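Local structure of D-alanine--D-alanine ligase (Acinetobacter baumannii ACICU, 5D8D) at residues Q29-L32 with D33-R37; G73-Q76 with G77-E80. The protein catalyses the ATP-dependent joining of two D-alanine molecules into D-alanyl-D-alanine, a building block of the bacterial peptidoglycan cell wall. All blocks are in the same frame, centred on the assembly; numbering follows the deposited sequence.

Contact 1. Residues Q29-L32 with D33-R37; sequences QAVL and DALLR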
loop_
_atom_site.group_PDB
_atom_site.type_symbol
_atom_site.label_atom_id
_atom_site.label_comp_id
_atom_site.label_asym_id
_atom_site.label_seq_id
_atom_site.Cartn_x
_atom_site.Cartn_y
_atom_site.Cartn_z
ATOM N N GLN A 29 14.272 7.654 21.770
ATOM C CA GLN A 29 14.761 8.184 23.032
ATOM C C GLN A 29 14.131 9.508 23.305
ATOM O O GLN A 29 13.671 9.776 24.425
ATOM C CB GLN A 29 16.275 8.379 23.004
ATOM C CG GLN A 29 17.026 7.465 23.917
ATOM C CD GLN A 29 16.768 7.793 25.351
ATOM O OE1 GLN A 29 16.432 6.930 26.135
ATOM N NE2 GLN A 29 16.869 9.047 25.686
ATOM N N ALA A 30 14.108 10.382 22.302
ATOM C CA ALA A 30 13.541 11.715 22.584
ATOM C C ALA A 30 12.038 11.631 22.902
ATOM O O ALA A 30 11.538 12.305 23.816
ATOM C CB ALA A 30 13.810 12.682 21.449
ATOM N N VAL A 31 11.327 10.755 22.187
ATOM C CA VAL A 31 9.895 10.592 22.436
ATOM C C VAL A 31 9.641 9.939 23.785
ATOM O O VAL A 31 8.723 10.331 24.511
ATOM C CB VAL A 31 9.211 9.815 21.318
ATOM C CG1 VAL A 31 7.755 9.515 21.696
ATOM C CG2 VAL A 31 9.276 10.625 20.049
ATOM N N LEU A 32 10.455 8.957 24.126
ATOM C CA LEU A 32 10.313 8.300 25.427
ATOM C C LEU A 32 10.464 9.269 26.581
ATOM O O LEU A 32 9.598 9.347 27.451
ATOM C CB LEU A 32 11.321 7.158 25.561
ATOM C CG LEU A 32 11.204 6.261 26.778
ATOM C CD1 LEU A 32 9.876 5.528 26.779
ATOM C CD2 LEU A 32 12.337 5.270 26.770
ATOM N N ASP A 33 11.556 10.031 26.574
ATOM C CA ASP A 33 11.793 11.038 27.614
ATOM C C ASP A 33 10.670 12.055 27.725
ATOM O O ASP A 33 10.369 12.527 28.816
ATOM C CB ASP A 33 13.124 11.790 27.407
ATOM C CG ASP A 33 14.360 10.946 27.735
ATOM O OD1 ASP A 33 14.307 10.085 28.650
ATOM O OD2 ASP A 33 15.412 11.179 27.083
ATOM N N ALA A 34 10.085 12.419 26.606
ATOM C CA ALA A 34 9.038 13.417 26.593
ATOM C C ALA A 34 7.738 12.860 27.171
ATOM O O ALA A 34 7.051 13.527 27.959
ATOM C CB ALA A 34 8.819 13.944 25.162
ATOM N N LEU A 35 7.384 11.647 26.773
ATOM C CA LEU A 35 6.170 11.029 27.289
ATOM C C LEU A 35 6.319 10.830 28.779
ATOM O O LEU A 35 5.443 11.245 29.523
ATOM C CB LEU A 35 5.847 9.716 26.560
ATOM C CG LEU A 35 5.506 9.890 25.074
ATOM C CD1 LEU A 35 5.345 8.537 24.390
ATOM C CD2 LEU A 35 4.287 10.799 24.845
ATOM N N LEU A 36 7.466 10.311 29.230
ATOM C CA LEU A 36 7.720 10.121 30.688
ATOM C C LEU A 36 7.659 11.423 31.499
ATOM O O LEU A 36 7.035 11.474 32.569
ATOM C CB LEU A 36 9.065 9.456 30.907
ATOM C CG LEU A 36 9.162 7.996 30.461
ATOM C CD1 LEU A 36 10.593 7.520 30.370
ATOM C CD2 LEU A 36 8.406 7.104 31.443
ATOM N N ARG A 37 8.257 12.499 31.000
ATOM C CA ARG A 37 8.107 13.811 31.682
ATOM C C ARG A 37 6.649 14.161 31.862
ATOM O O ARG A 37 6.296 14.818 32.827
ATOM C CB ARG A 37 8.697 14.941 30.864
ATOM C CG ARG A 37 10.183 15.155 31.013
ATOM C CD ARG A 37 10.582 16.090 29.881
ATOM N NE ARG A 37 11.922 15.765 29.464
ATOM C CZ ARG A 37 12.369 15.762 28.227
ATOM N NH1 ARG A 37 11.579 16.104 27.201
ATOM N NH2 ARG A 37 13.659 15.447 28.031
#
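Q29 to L32 each offer a carbonyl oxygen to the amide four residues on, D33 to L36, in the i to i+4 pattern of one alpha-helix. The bond from D33 N to Q29 O is 3.0 Å long and nearly straight, while that from A34 N to A30 O is more bent. The series runs on with R37 N to D33 O.

One polar side-chain pair spans the first turn. Q29 bends at chi2 (-69°), which brings its amide round to D33. Q29 NE2 then reaches D33 OD2 at 2.9 Å, but the N-H points well off the line and the bond is weak. The amide and carboxylate planes are turned 72° apart, so the two groups do not lie flat on each other. This pair is on the outer side of the helix.

Two apolar pairs follow, each four residues apart. The side chains of V31 and L35 leave the helix together along one face. V31 CG1, anti to its own backbone nitrogen (chi1 173°), meets L35 CD1 at 3.7 Å. L35 CG also rests on the carbonyl oxygen V31 O. L32 and L36 repeat the pattern less closely, with L32 CG 3.9 Å from L36 CD1. A34 puts its methyl CB against A30 O at 3.4 Å.

The helix, 21-37, links strands 9-13 and 41-45 in a beta-alpha-beta unit. V31 and L35 face F62 of strand 60-63, and L32 and L35 touch A42 of strand 41-45. A30 and A34 pack on F292 of helix 292-301, and R37 NH1 forms a salt bridge with D293 of that helix.

Contact 2. Residues G73-Q76 with G77-E80; sequences GQIQ and GVLE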
loop_
_atom_site.group_PDB
_atom_site.type_symbol
_atom_site.label_atom_id
_atom_site.label_comp_id
_atom_site.label_asym_id
_atom_site.label_seq_id
_atom_site.Cartn_x
_atom_site.Cartn_y
_atom_site.Cartn_z
ATOM N N GLY A 73 4.054 -0.080 6.202
ATOM C CA GLY A 73 2.829 -0.867 6.478
ATOM C C GLY A 73 3.056 -2.165 7.262
ATOM O O GLY A 73 2.116 -2.759 7.756
ATOM N N GLN A 74 4.309 -2.567 7.437
ATOM C CA GLN A 74 4.596 -3.781 8.119
ATOM C C GLN A 74 4.294 -3.746 9.619
ATOM O O GLN A 74 3.596 -4.603 10.135
ATOM C CB GLN A 74 6.060 -4.111 7.957
ATOM C CG GLN A 74 6.466 -4.385 6.526
ATOM C CD GLN A 74 7.799 -5.051 6.410
ATOM O OE1 GLN A 74 8.291 -5.194 5.316
ATOM N NE2 GLN A 74 8.354 -5.533 7.507
ATOM N N ILE A 75 4.844 -2.780 10.333
ATOM C CA ILE A 75 4.604 -2.726 11.762
ATOM C C ILE A 75 3.140 -2.358 12.000
ATOM O O ILE A 75 2.566 -2.802 12.986
ATOM C CB ILE A 75 5.582 -1.778 12.513
ATOM C CG1 ILE A 75 5.522 -1.959 14.050
ATOM C CG2 ILE A 75 5.271 -0.313 12.195
ATOM C CD1 ILE A 75 5.999 -3.288 14.584
ATOM N N GLN A 76 2.542 -1.555 11.111
ATOM C CA GLN A 76 1.105 -1.194 11.219
ATOM C C GLN A 76 0.233 -2.448 10.981
ATOM O O GLN A 76 -0.806 -2.629 11.600
ATOM C CB GLN A 76 0.738 -0.149 10.185
ATOM C CG GLN A 76 1.360 1.248 10.331
ATOM C CD GLN A 76 2.844 1.307 10.047
ATOM O OE1 GLN A 76 3.414 0.386 9.515
ATOM N NE2 GLN A 76 3.474 2.382 10.426
ATOM N N GLY A 77 0.691 -3.323 10.080
ATOM C CA GLY A 77 0.087 -4.639 9.873
ATOM C C GLY A 77 -0.026 -5.423 11.165
ATOM O O GLY A 77 -1.138 -5.890 11.536
ATOM N N VAL A 78 1.099 -5.541 11.882
ATOM C CA VAL A 78 1.071 -6.313 13.148
ATOM C C VAL A 78 0.170 -5.660 14.181
ATOM O O VAL A 78 -0.557 -6.343 14.911
ATOM C CB VAL A 78 2.452 -6.788 13.761
ATOM C CG1 VAL A 78 3.613 -6.800 12.764
ATOM C CG2 VAL A 78 2.805 -6.085 15.041
ATOM N N LEU A 79 0.191 -4.347 14.216
ATOM C CA LEU A 79 -0.590 -3.648 15.192
ATOM C C LEU A 79 -2.078 -3.815 14.919
ATOM O O LEU A 79 -2.840 -3.999 15.859
ATOM C CB LEU A 79 -0.194 -2.175 15.251
ATOM C CG LEU A 79 1.182 -1.943 15.846
ATOM C CD1 LEU A 79 1.583 -0.555 15.483
ATOM C CD2 LEU A 79 1.197 -2.095 17.368
ATOM N N GLU A 80 -2.486 -3.745 13.652
ATOM C CA GLU A 80 -3.878 -4.041 13.266
ATOM C C GLU A 80 -4.269 -5.477 13.685
ATOM O O GLU A 80 -5.295 -5.664 14.339
ATOM C CB GLU A 80 -4.081 -3.870 11.757
ATOM C CG GLU A 80 -3.987 -2.442 11.215
ATOM C CD GLU A 80 -5.100 -1.541 11.698
ATOM O OE1 GLU A 80 -6.093 -2.063 12.244
ATOM O OE2 GLU A 80 -4.967 -0.301 11.547
#
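Backbone hydrogen bonds join G73-Q76 to G77-E80 through the first turns of helix 74-81. G73 is the N-cap residue, and its carbonyl oxygen accepts from G77 N at 2.8 Å. The next two bonds, V78 N to Q74 O and L79 N to I75 O, are longer, 3.2 Å for the first. E80 N to Q76 O closes the series at 2.9 Å with an N-H...O angle of 167°.

Apolar contacts across the turn are loose. I75 CD1 is 4.3 Å from V78 CG2, and I75 CG1 is 4.4 Å from L79 CD1. The leucine sits closer to the backbone than to the isoleucine side chain: with CG beside its own nitrogen (chi1 -70°), L79 CG comes to 3.3 Å from I75 O. V78 CG1 likewise lies 3.4 Å from Q74 O.

The polar ends of Q76 and E80 find partners elsewhere. Q76 curls back at chi2 (70°), and its NE2 donates to G70 O. On E80, CG rests against Q76 O while OE2 hydrogen-bonds to Y86 OH.

I75 and L79 turn to I63 of strand 60-63. Q74, I75, V78 and E80 pack against the second subunit, where V78 meets G77 of that subunit and I75 meets its W81. The arrangement is a helix N-terminus with glycine at the N-cap position, where D72 OD1 accepts from Q74 N. It belongs to the N-terminal domain of a D-alanine--D-alanine ligase and lies here at the dimer interface.

In the fold
Contact 1 precedes contact 2 along the chain. Their centres are about 23 Å apart and their nearest atoms about 13 Å, so they do not touch. Contact 1 occupies the end of helix 21-37 and contact 2 the start of helix 74-81. The parallel sheet of strands 41-45, 9-13 and 60-63 connects them. Both reach strand 60-63, contact 1 through F62 and contact 2 through A61 and I63. Beyond the sheet their surroundings differ. The two helices share one sheet, but helix 21-37 meets helix 292-301, from the C-terminal part of the chain, while helix 74-81 faces the other subunit.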